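Long-range contact in putative thiosulfate sulfurtransferase YOR285W (Saccharomyces cerevisiae, PDB 3D1P), which transfers sulfur from thiosulfate to glutathione in mitochondria, yielding S-sulfanylglutathione and sulfite, a step of hydrogen sulfide metabolism: residues I61-F72 and F79-P88. Residues are numbered along the deposited sequence; the frame is centred on the assembly and turned at random.
Sequences INVPYRSHPDAF and FEKQIGIPKP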
loop_
_atom_site.group_PDB
_atom_site.type_symbol
_atom_site.label_atom_id
_atom_site.label_comp_id
_atom_site.label_asym_id
_atom_site.label_seq_id
_atom_site.Cartn_x
_atom_site.Cartn_y
_atom_site.Cartn_z
ATOM N N ILE A 61 3.316 2.801 4.459
ATOM C CA ILE A 61 4.098 3.774 3.715
ATOM C C ILE A 61 3.199 4.479 2.716
ATOM O O ILE A 61 2.155 3.968 2.325
ATOM C CB ILE A 61 5.322 3.142 3.022
ATOM C CG1 ILE A 61 4.922 2.176 1.886
ATOM C CG2 ILE A 61 6.212 2.484 4.074
ATOM C CD1 ILE A 61 6.108 1.680 1.067
ATOM N N ASN A 62 3.610 5.686 2.328
ATOM C CA ASN A 62 2.860 6.468 1.345
ATOM C C ASN A 62 3.715 6.594 0.087
ATOM O O ASN A 62 4.799 7.152 0.103
ATOM C CB ASN A 62 2.557 7.844 1.919
ATOM C CG ASN A 62 1.685 8.717 1.013
ATOM O OD1 ASN A 62 1.811 9.952 1.008
ATOM N ND2 ASN A 62 0.729 8.126 0.317
ATOM N N VAL A 63 3.196 6.051 -1.024
ATOM C CA VAL A 63 3.879 6.112 -2.317
ATOM C C VAL A 63 2.847 6.619 -3.335
ATOM O O VAL A 63 2.175 5.835 -4.001
ATOM C CB VAL A 63 4.480 4.771 -2.751
ATOM C CG1 VAL A 63 5.313 4.987 -4.014
ATOM C CG2 VAL A 63 5.347 4.179 -1.625
ATOM N N PRO A 64 2.651 7.932 -3.385
ATOM C CA PRO A 64 1.506 8.477 -4.125
ATOM C C PRO A 64 1.468 8.079 -5.598
ATOM O O PRO A 64 2.423 8.306 -6.351
ATOM C CB PRO A 64 1.696 9.995 -3.978
ATOM C CG PRO A 64 2.443 10.154 -2.654
ATOM C CD PRO A 64 3.385 8.979 -2.640
ATOM N N TYR A 65 0.307 7.564 -6.049
ATOM C CA TYR A 65 0.188 7.115 -7.419
ATOM C C TYR A 65 -0.008 8.279 -8.391
ATOM O O TYR A 65 0.646 8.330 -9.415
ATOM C CB TYR A 65 -0.922 6.072 -7.572
ATOM C CG TYR A 65 -0.991 5.560 -8.978
ATOM C CD1 TYR A 65 -0.020 4.705 -9.462
ATOM C CD2 TYR A 65 -2.005 5.955 -9.840
ATOM C CE1 TYR A 65 -0.031 4.270 -10.805
ATOM C CE2 TYR A 65 -2.008 5.539 -11.143
ATOM C CZ TYR A 65 -1.026 4.700 -11.612
ATOM O OH TYR A 65 -1.062 4.289 -12.929
ATOM N N ARG A 66 -0.910 9.196 -8.059
ATOM C CA ARG A 66 -1.210 10.328 -8.931
ATOM C C ARG A 66 0.030 11.164 -9.245
ATOM O O ARG A 66 0.262 11.540 -10.393
ATOM C CB ARG A 66 -2.293 11.211 -8.308
ATOM C CG ARG A 66 -3.712 10.776 -8.636
ATOM C CD ARG A 66 -4.734 11.622 -7.894
ATOM N NE ARG A 66 -4.794 12.986 -8.411
ATOM C CZ ARG A 66 -5.366 13.323 -9.564
ATOM N NH1 ARG A 66 -5.930 12.395 -10.323
ATOM N NH2 ARG A 66 -5.374 14.590 -9.956
ATOM N N SER A 67 0.819 11.454 -8.216
ATOM C CA SER A 67 1.999 12.278 -8.362
ATOM C C SER A 67 3.290 11.506 -8.623
ATOM O O SER A 67 4.266 12.129 -9.041
ATOM C CB SER A 67 2.123 13.254 -7.218
ATOM O OG SER A 67 2.128 12.586 -5.994
ATOM N N HIS A 68 3.283 10.189 -8.430
ATOM C CA HIS A 68 4.437 9.348 -8.699
ATOM C C HIS A 68 3.975 8.010 -9.289
ATOM O O HIS A 68 4.226 6.947 -8.701
ATOM C CB HIS A 68 5.285 9.119 -7.434
ATOM C CG HIS A 68 5.820 10.361 -6.873
ATOM N ND1 HIS A 68 6.976 10.939 -7.352
ATOM C CD2 HIS A 68 5.375 11.168 -5.889
ATOM C CE1 HIS A 68 7.235 12.030 -6.661
ATOM N NE2 HIS A 68 6.269 12.206 -5.787
ATOM N N PRO A 69 3.325 8.009 -10.453
ATOM C CA PRO A 69 2.757 6.748 -10.968
ATOM C C PRO A 69 3.788 5.704 -11.325
ATOM O O PRO A 69 3.493 4.501 -11.359
ATOM C CB PRO A 69 1.941 7.206 -12.182
ATOM C CG PRO A 69 2.618 8.488 -12.608
ATOM C CD PRO A 69 2.982 9.169 -11.289
ATOM N N ASP A 70 4.988 6.165 -11.667
ATOM C CA ASP A 70 6.142 5.329 -11.980
ATOM C C ASP A 70 6.967 4.913 -10.800
ATOM O O ASP A 70 7.991 4.288 -10.998
ATOM C CB ASP A 70 7.104 6.100 -12.943
ATOM C CG ASP A 70 7.582 7.464 -12.348
ATOM O OD1 ASP A 70 6.870 8.115 -11.448
ATOM O OD2 ASP A 70 8.642 7.930 -12.879
ATOM N N ALA A 71 6.556 5.244 -9.573
ATOM C CA ALA A 71 7.404 5.007 -8.438
ATOM C C ALA A 71 7.899 3.562 -8.387
ATOM O O ALA A 71 9.083 3.330 -8.177
ATOM C CB ALA A 71 6.667 5.309 -7.134
ATOM N N PHE A 72 7.003 2.600 -8.579
ATOM C CA PHE A 72 7.405 1.222 -8.422
ATOM C C PHE A 72 8.202 0.656 -9.583
ATOM O O PHE A 72 8.613 -0.507 -9.518
ATOM C CB PHE A 72 6.228 0.333 -8.027
ATOM C CG PHE A 72 5.915 0.461 -6.557
ATOM C CD1 PHE A 72 6.713 -0.201 -5.630
ATOM C CD2 PHE A 72 4.922 1.294 -6.090
ATOM C CE1 PHE A 72 6.540 -0.029 -4.282
ATOM C CE2 PHE A 72 4.725 1.459 -4.738
ATOM C CZ PHE A 72 5.546 0.791 -3.822
ATOM N N PHE A 79 14.215 5.917 -6.505
ATOM C CA PHE A 79 13.001 5.846 -5.709
ATOM C C PHE A 79 13.131 6.754 -4.475
ATOM O O PHE A 79 12.241 7.535 -4.159
ATOM C CB PHE A 79 12.753 4.399 -5.300
ATOM C CG PHE A 79 11.425 4.172 -4.587
ATOM C CD1 PHE A 79 10.376 3.591 -5.236
ATOM C CD2 PHE A 79 11.277 4.530 -3.257
ATOM C CE1 PHE A 79 9.162 3.369 -4.585
ATOM C CE2 PHE A 79 10.055 4.319 -2.612
ATOM C CZ PHE A 79 9.006 3.732 -3.284
ATOM N N GLU A 80 14.227 6.624 -3.735
ATOM C CA GLU A 80 14.348 7.426 -2.546
ATOM C C GLU A 80 14.458 8.909 -2.891
ATOM O O GLU A 80 13.880 9.748 -2.188
ATOM C CB GLU A 80 15.498 6.944 -1.680
ATOM C CG GLU A 80 15.520 7.550 -0.303
ATOM C CD GLU A 80 16.197 8.885 -0.199
ATOM O OE1 GLU A 80 16.919 9.278 -1.137
ATOM O OE2 GLU A 80 16.005 9.565 0.829
ATOM N N LYS A 81 15.117 9.273 -3.995
ATOM C CA LYS A 81 15.145 10.678 -4.356
ATOM C C LYS A 81 13.758 11.223 -4.671
ATOM O O LYS A 81 13.451 12.378 -4.311
ATOM C CB LYS A 81 16.092 10.896 -5.524
ATOM C CG LYS A 81 17.532 10.675 -5.157
ATOM C CD LYS A 81 18.369 10.733 -6.424
ATOM C CE LYS A 81 19.832 10.614 -6.165
ATOM N NZ LYS A 81 20.559 10.349 -7.425
ATOM N N GLN A 82 12.936 10.441 -5.370
ATOM C CA GLN A 82 11.646 10.916 -5.774
ATOM C C GLN A 82 10.609 10.864 -4.658
ATOM O O GLN A 82 9.779 11.764 -4.549
ATOM C CB GLN A 82 11.182 10.136 -6.998
ATOM C CG GLN A 82 12.118 10.382 -8.254
ATOM C CD GLN A 82 12.282 11.856 -8.750
ATOM O OE1 GLN A 82 11.348 12.614 -8.625
ATOM N NE2 GLN A 82 13.469 12.230 -9.348
ATOM N N ILE A 83 10.611 9.786 -3.880
ATOM C CA ILE A 83 9.566 9.531 -2.899
ATOM C C ILE A 83 9.970 9.954 -1.505
ATOM O O ILE A 83 9.111 10.294 -0.719
ATOM C CB ILE A 83 9.188 8.021 -2.912
ATOM C CG1 ILE A 83 8.917 7.550 -4.333
ATOM C CG2 ILE A 83 7.974 7.737 -2.019
ATOM C CD1 ILE A 83 7.828 8.270 -5.084
ATOM N N GLY A 84 11.255 9.938 -1.200
ATOM C CA GLY A 84 11.746 10.343 0.106
ATOM C C GLY A 84 11.845 9.271 1.164
ATOM O O GLY A 84 12.169 9.594 2.302
ATOM N N ILE A 85 11.540 8.027 0.790
ATOM C CA ILE A 85 11.657 6.876 1.644
ATOM C C ILE A 85 12.330 5.780 0.833
ATOM O O ILE A 85 12.364 5.832 -0.387
ATOM C CB ILE A 85 10.285 6.404 2.166
ATOM C CG1 ILE A 85 9.383 5.945 1.012
ATOM C CG2 ILE A 85 9.686 7.492 3.020
ATOM C CD1 ILE A 85 8.080 5.289 1.500
ATOM N N PRO A 86 12.862 4.748 1.493
ATOM C CA PRO A 86 13.523 3.665 0.769
ATOM C C PRO A 86 12.542 2.852 -0.055
ATOM O O PRO A 86 11.376 2.654 0.312
ATOM C CB PRO A 86 14.142 2.784 1.882
ATOM C CG PRO A 86 14.267 3.719 3.023
ATOM C CD PRO A 86 13.044 4.590 2.937
ATOM N N LYS A 87 13.051 2.342 -1.159
ATOM C CA LYS A 87 12.260 1.463 -1.998
ATOM C C LYS A 87 11.977 0.163 -1.252
ATOM O O LYS A 87 12.885 -0.456 -0.719
ATOM C CB LYS A 87 13.019 1.153 -3.278
ATOM C CG LYS A 87 12.191 0.375 -4.270
ATOM C CD LYS A 87 12.918 0.126 -5.591
ATOM C CE LYS A 87 12.093 -0.690 -6.585
ATOM N NZ LYS A 87 12.882 -1.088 -7.775
ATOM N N PRO A 88 10.712 -0.259 -1.199
ATOM C CA PRO A 88 10.414 -1.486 -0.475
ATOM C C PRO A 88 11.173 -2.685 -1.003
ATOM O O PRO A 88 11.364 -2.849 -2.219
ATOM C CB PRO A 88 8.897 -1.658 -0.679
ATOM C CG PRO A 88 8.415 -0.266 -0.805
ATOM C CD PRO A 88 9.481 0.422 -1.617
HETATM O O HOH W 1 10.980 -1.797 -9.564
#
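Val63 and Ile83 bring the backbones to 6.7 Å between their CA atoms, and Ala71 and Phe79 to 6.3 Å, as helix 76-83 and the loop after it pack back on edge strand 61-62 of the parallel rhodanese sheet and the chain that leaves it. The His68 to Ala71 type I turn sets His68 and Ala71 against the helix. In Ile83, CG1 beside the backbone N (chi1 -50°) and a further bend at chi2 (-58°) bring CD1 over one face of the His68 imidazole, a CH-pi contact 3.7 Å from the ring centroid; the same methyl touches Ala71 CB. Phe79 is enclosed more fully: Ile83 CG1 lies over its centre and Lys87 CA toward the rim of the opposite face, both from its own segment, and Val63 meets CZ with both methyls. Its edge points at the face of Phe72, centroids 5.7 Å apart and planes at 60°. Phe72 also packs edge-to-face with Phe96 of strand 93-97. Nearer the strand, Ile61 CB rests on Ile85 CD1 at 3.8 Å, and Ile61 CD1 reaches Pro88 CG at 3.6 Å. Asn62 donates through ND2 to the carbonyls of Asp45 and Arg47, its side chain about 8 Å from that of Cys98, the persulfide-forming cysteine. In one Lys87 conformer, NZ bonds Leu74 O and a water that donates to Phe72 O. Ala71 O lies at the Phe79 ring edge, 3.2 Å from CD1.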